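Local coordinates for packaging protein UL32 (PDB 6XF9) that forms a pentameric ring required for herpesviral packaging, probably acting in cleavage and packaging of the viral genomic DNA, at the interface of chains A and B. Sequence-based numbering; all coordinates share one arbitrary frame. Chains: chain A/B, Packaging protein UL32.

Contact 1: the interface of chains A and B. Residues chain A 146, 149-150, 153; chain B 329, 457-458, 461.
The amide oxygen OD1 of A:Asn150 faces two groups of chain B. One is the backbone N of B:His458, whose hydrogen bond to A:Asn150 OD1 is weak at 3.3 Å but nearly straight, 167° at the hydrogen. The other is the amide of B:Gln461. As modelled, its OE1 lies 2.7 Å from A:Asn150 OD1, and two carbonyl oxygens cannot bond. One of the amides is probably turned by half a rotation. Turning B:Gln461 would bring its NH2 to A:Asn150 OD1 and keep the B:His458 bond, but the coordinates alone do not decide this. The two side chains lie nearly perpendicular, and their amide planes are 80° apart.

B:Gln461 lies near the start of helix 459-465 and has the largest buried surface of the residues in this patch. Its CG is anti to the backbone N (chi1 165°), and the chain runs on extended. This carries CG of B:Gln461 over one face of the A:Phe153 ring, 3.9 Å from the centroid and displaced from the middle of the ring. The contact is of CH-pi type. The ring plane and the amide plane are moderately inclined, and the two side chains run antiparallel alongside each other.

The hydroxyl of A:Ser149 is turned back to its own helix. Its OG lies between the backbone N and the carbonyl carbon and donates to A:Leu146 O at 2.9 Å. At the apolar end, the methyl CD2 of A:Leu146 meets CD1 of B:Leu329 at 3.7 Å, with the side chains crossing steeply. CD1 of A:Leu146 sits 3.9 Å from the backbone N of B:Ala457.

All four chain A residues belong to helix 145-164. The patch docks this helix against the C-terminal segment and helix 329-338 of the next subunit, and so contributes to closing the pentameric ring.

Contact 2: the interface of chains A and B. Residues chain A 55, 136; chain B 325-327, 331, 335.
Apolar contacts join A:Cys55 to a loop and a helix of chain B. The sulfur SG of A:Cys55 touches the methyl CG2 of B:Val327 at 4.0 Å. B:Val327 has CG1 anti to its backbone N (chi1 177°), which places CG2 beside that N and toward the sulfur. CB of A:Cys55 is near CZ of B:Phe335.

The ring of B:Phe335 also meets backbone, tip first. The carbonyl carbon C of A:Cys55 lies in the ring plane, at its edge, 3.8 Å from CZ of B:Phe335. Within chain B, the backbone carbonyl carbon of B:Asp331 supports one face of the ring, nearer its edge than its centre.

Polar groups meet without forming a clear bond. The carbonyl O of A:Cys136 is 3.1 Å from the backbone N of B:Asn326, but the N-H points away, so this is not a hydrogen bond. Carbon atoms crowd around the same oxygen instead. CB of B:Asn325 is 3.4 Å from A:Cys136 O, and CB of B:Asn326 is 3.5 Å from it. The carboxylate of B:Asp331 makes a loose contact, OD2 to CB of A:Cys55.

Metal binding lies just behind this surface. A:Cys55 and A:Cys136 are zinc ligands, together with A:Cys52 and A:His130. The neighbouring subunit therefore packs directly on a zinc site. The sulfurs SG of A:Cys55 and A:Cys136 stand 3.8 Å apart.

Contact 1: the interface of chains A and B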
ATOM      1  N   LEU A 146      -2.316  31.357  14.039  1.00 52.04           N
ATOM      2  CA  LEU A 146      -2.523  30.546  12.833  1.00 53.18           C
ATOM      3  C   LEU A 146      -2.638  29.064  13.161  1.00 49.25           C
ATOM      4  O   LEU A 146      -3.481  28.355  12.601  1.00 47.36           O
ATOM      5  CB  LEU A 146      -1.413  30.763  11.803  1.00 57.12           C
ATOM      6  CG  LEU A 146      -1.664  31.889  10.811  1.00 60.14           C
ATOM      7  CD1 LEU A 146      -0.663  31.818   9.660  1.00 61.95           C
ATOM      8  CD2 LEU A 146      -3.077  31.758  10.300  1.00 60.55           C
ATOM      9  N   SER A 149      -5.978  28.281  14.624  1.00 42.49           N
ATOM     10  CA  SER A 149      -7.087  28.274  13.670  1.00 43.00           C
ATOM     11  C   SER A 149      -7.194  26.926  12.962  1.00 40.92           C
ATOM     12  O   SER A 149      -8.293  26.501  12.600  1.00 39.72           O
ATOM     13  CB  SER A 149      -6.946  29.415  12.659  1.00 48.16           C
ATOM     14  OG  SER A 149      -6.099  29.063  11.578  1.00 50.71           O
ATOM     15  N   ASN A 150      -6.076  26.236  12.749  1.00 51.60           N
ATOM     16  CA  ASN A 150      -6.162  24.899  12.175  1.00 49.58           C
ATOM     17  C   ASN A 150      -6.937  23.958  13.087  1.00 46.49           C
ATOM     18  O   ASN A 150      -7.824  23.223  12.635  1.00 45.55           O
ATOM     19  CB  ASN A 150      -4.766  24.382  11.870  1.00 50.45           C
ATOM     20  CG  ASN A 150      -4.071  25.234  10.796  1.00 54.60           C
ATOM     21  OD1 ASN A 150      -4.702  25.680   9.819  1.00 56.14           O
ATOM     22  ND2 ASN A 150      -2.779  25.484  10.983  1.00 56.62           N
ATOM     23  N   PHE A 153     -10.619  24.877  13.098  1.00 39.41           N
ATOM     24  CA  PHE A 153     -11.220  24.355  11.876  1.00 39.70           C
ATOM     25  C   PHE A 153     -11.683  22.915  12.062  1.00 38.02           C
ATOM     26  O   PHE A 153     -12.850  22.591  11.848  1.00 38.35           O
ATOM     27  CB  PHE A 153     -10.190  24.464  10.758  1.00 41.35           C
ATOM     28  CG  PHE A 153     -10.671  23.974   9.438  1.00 42.16           C
ATOM     29  CD1 PHE A 153     -11.405  24.805   8.600  1.00 44.54           C
ATOM     30  CD2 PHE A 153     -10.360  22.695   9.011  1.00 40.94           C
ATOM     31  CE1 PHE A 153     -11.847  24.359   7.367  1.00 44.98           C
ATOM     32  CE2 PHE A 153     -10.793  22.247   7.800  1.00 41.68           C
ATOM     33  CZ  PHE A 153     -11.538  23.075   6.971  1.00 43.49           C
TER
ATOM     34  N   LEU B 329      -9.270  35.144  13.418  1.00 47.85           N
ATOM     35  CA  LEU B 329      -8.792  36.161  12.486  1.00 45.57           C
ATOM     36  C   LEU B 329      -9.933  36.889  11.778  1.00 45.45           C
ATOM     37  O   LEU B 329      -9.809  38.086  11.492  1.00 44.81           O
ATOM     38  CB  LEU B 329      -7.834  35.544  11.476  1.00 43.93           C
ATOM     39  CG  LEU B 329      -6.509  35.113  12.087  1.00 44.50           C
ATOM     40  CD1 LEU B 329      -5.744  34.212  11.128  1.00 43.40           C
ATOM     41  CD2 LEU B 329      -5.691  36.326  12.431  1.00 44.15           C
ATOM     42  N   ALA B 457      -2.225  29.648   6.814  1.00 45.40           N
ATOM     43  CA  ALA B 457      -3.072  28.548   7.239  1.00 47.23           C
ATOM     44  C   ALA B 457      -2.795  27.327   6.379  1.00 45.46           C
ATOM     45  O   ALA B 457      -2.200  27.415   5.306  1.00 43.01           O
ATOM     46  CB  ALA B 457      -4.547  28.926   7.155  1.00 48.72           C
ATOM     47  N   HIS B 458      -3.234  26.175   6.855  1.00 55.13           N
ATOM     48  CA  HIS B 458      -2.924  24.954   6.139  1.00 53.09           C
ATOM     49  C   HIS B 458      -3.626  24.974   4.788  1.00 51.65           C
ATOM     50  O   HIS B 458      -4.813  25.317   4.717  1.00 52.81           O
ATOM     51  CB  HIS B 458      -3.340  23.725   6.937  1.00 54.38           C
ATOM     52  CG  HIS B 458      -2.755  22.461   6.396  1.00 52.76           C
ATOM     53  ND1 HIS B 458      -3.366  21.723   5.400  1.00 51.63           N
ATOM     54  CD2 HIS B 458      -1.580  21.841   6.656  1.00 52.08           C
ATOM     55  CE1 HIS B 458      -2.604  20.688   5.091  1.00 50.29           C
ATOM     56  NE2 HIS B 458      -1.514  20.738   5.839  1.00 50.66           N
ATOM     57  N   GLN B 461      -7.191  23.487   4.617  1.00 47.91           N
ATOM     58  CA  GLN B 461      -8.210  24.393   5.122  1.00 50.01           C
ATOM     59  C   GLN B 461      -8.517  25.481   4.099  1.00 49.65           C
ATOM     60  O   GLN B 461      -9.676  25.865   3.918  1.00 50.85           O
ATOM     61  CB  GLN B 461      -7.758  25.002   6.449  1.00 52.04           C
ATOM     62  CG  GLN B 461      -8.592  26.224   6.867  1.00 54.42           C
ATOM     63  CD  GLN B 461      -8.064  26.907   8.129  1.00 56.14           C
ATOM     64  OE1 GLN B 461      -6.983  26.559   8.622  1.00 55.74           O
ATOM     65  NE2 GLN B 461      -8.842  27.867   8.673  1.00 58.10           N
TER

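Contact 2: the interface of chains A and B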
ATOM      1  N   CYS A  55     -18.421  37.053  20.503  1.00 42.17           N
ATOM      2  CA  CYS A  55     -17.411  38.081  20.269  1.00 46.42           C
ATOM      3  C   CYS A  55     -18.008  39.292  19.572  1.00 52.75           C
ATOM      4  O   CYS A  55     -17.559  40.416  19.803  1.00 56.38           O
ATOM      5  CB  CYS A  55     -16.266  37.540  19.423  1.00 46.60           C
ATOM      6  SG  CYS A  55     -15.096  36.502  20.254  1.00 42.04           S
ATOM      7  N   CYS A 136     -12.658  31.784  23.390  1.00 44.24           N
ATOM      8  CA  CYS A 136     -12.210  33.033  22.758  1.00 46.01           C
ATOM      9  C   CYS A 136     -11.535  33.998  23.728  1.00 46.67           C
ATOM     10  O   CYS A 136     -10.811  34.899  23.283  1.00 48.49           O
ATOM     11  CB  CYS A 136     -13.374  33.766  22.090  1.00 47.26           C
ATOM     12  SG  CYS A 136     -14.339  32.854  20.895  1.00 46.82           S
TER
ATOM     13  N   ASN B 325      -6.526  38.574  22.879  1.00 72.62           N
ATOM     14  CA  ASN B 325      -7.348  37.400  23.166  1.00 73.99           C
ATOM     15  C   ASN B 325      -7.198  36.321  22.097  1.00 74.11           C
ATOM     16  O   ASN B 325      -6.563  36.503  21.052  1.00 72.95           O
ATOM     17  CB  ASN B 325      -8.846  37.721  23.108  1.00 75.08           C
ATOM     18  CG  ASN B 325      -9.309  38.657  24.160  1.00 75.31           C
ATOM     19  OD1 ASN B 325     -10.018  39.630  23.850  1.00 75.27           O
ATOM     20  ND2 ASN B 325      -8.964  38.374  25.417  1.00 75.84           N
ATOM     21  N   ASN B 326      -7.905  35.216  22.326  1.00 52.41           N
ATOM     22  CA  ASN B 326      -8.071  34.150  21.346  1.00 52.80           C
ATOM     23  C   ASN B 326      -9.225  34.440  20.394  1.00 52.86           C
ATOM     24  O   ASN B 326      -9.960  33.538  20.012  1.00 53.95           O
ATOM     25  CB  ASN B 326      -8.312  32.836  22.084  1.00 54.43           C
ATOM     26  CG  ASN B 326      -7.982  31.636  21.251  1.00 54.76           C
ATOM     27  OD1 ASN B 326      -7.232  31.731  20.274  1.00 53.86           O
ATOM     28  ND2 ASN B 326      -8.552  30.495  21.610  1.00 56.24           N
ATOM     29  N   VAL B 327      -9.384  35.679  19.960  1.00 55.17           N
ATOM     30  CA  VAL B 327     -10.386  36.012  18.957  1.00 54.82           C
ATOM     31  C   VAL B 327      -9.858  35.628  17.572  1.00 53.74           C
ATOM     32  O   VAL B 327      -8.718  35.954  17.222  1.00 52.47           O
ATOM     33  CB  VAL B 327     -10.731  37.504  19.057  1.00 54.04           C
ATOM     34  CG1 VAL B 327     -11.702  37.914  18.002  1.00 53.90           C
ATOM     35  CG2 VAL B 327     -11.345  37.755  20.409  1.00 55.34           C
ATOM     36  N   ASP B 331     -12.884  37.614  12.963  1.00 51.71           N
ATOM     37  CA  ASP B 331     -13.396  38.569  13.950  1.00 52.84           C
ATOM     38  C   ASP B 331     -12.368  39.657  14.259  1.00 51.50           C
ATOM     39  O   ASP B 331     -12.744  40.815  14.430  1.00 51.75           O
ATOM     40  CB  ASP B 331     -13.804  37.850  15.237  1.00 54.70           C
ATOM     41  CG  ASP B 331     -15.093  37.100  15.087  1.00 56.44           C
ATOM     42  OD1 ASP B 331     -15.912  37.599  14.297  1.00 56.77           O
ATOM     43  OD2 ASP B 331     -15.263  36.004  15.700  1.00 57.55           O
ATOM     44  N   PHE B 335     -13.139  43.531  13.823  1.00 72.20           N
ATOM     45  CA  PHE B 335     -12.961  44.480  14.925  1.00 72.44           C
ATOM     46  C   PHE B 335     -12.072  45.636  14.501  1.00 70.99           C
ATOM     47  O   PHE B 335     -12.380  46.803  14.775  1.00 71.23           O
ATOM     48  CB  PHE B 335     -12.334  43.809  16.155  1.00 72.86           C
ATOM     49  CG  PHE B 335     -13.253  42.847  16.910  1.00 74.79           C
ATOM     50  CD1 PHE B 335     -14.537  42.571  16.479  1.00 75.83           C
ATOM     51  CD2 PHE B 335     -12.802  42.228  18.086  1.00 75.60           C
ATOM     52  CE1 PHE B 335     -15.344  41.691  17.197  1.00 77.60           C
ATOM     53  CE2 PHE B 335     -13.606  41.353  18.807  1.00 76.93           C
ATOM     54  CZ  PHE B 335     -14.874  41.084  18.361  1.00 78.05           C
TER

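The C-alpha centres of contact 1 and contact 2 are about 14 Å apart on the same face between subunits. Chain B helix 329-338 serves both: its first residue belongs to contact 1, and positions further along it belong to contact 2. Chain A uses separate parts, helix 145-164 in contact 1 and two zinc ligands in contact 2. Different surfaces of the same protein thus meet, with no exact two-fold relation. This suits a ring of five copies, in which each subunit offers one surface to each neighbour. Zinc binding may help keep the chain A surface in shape.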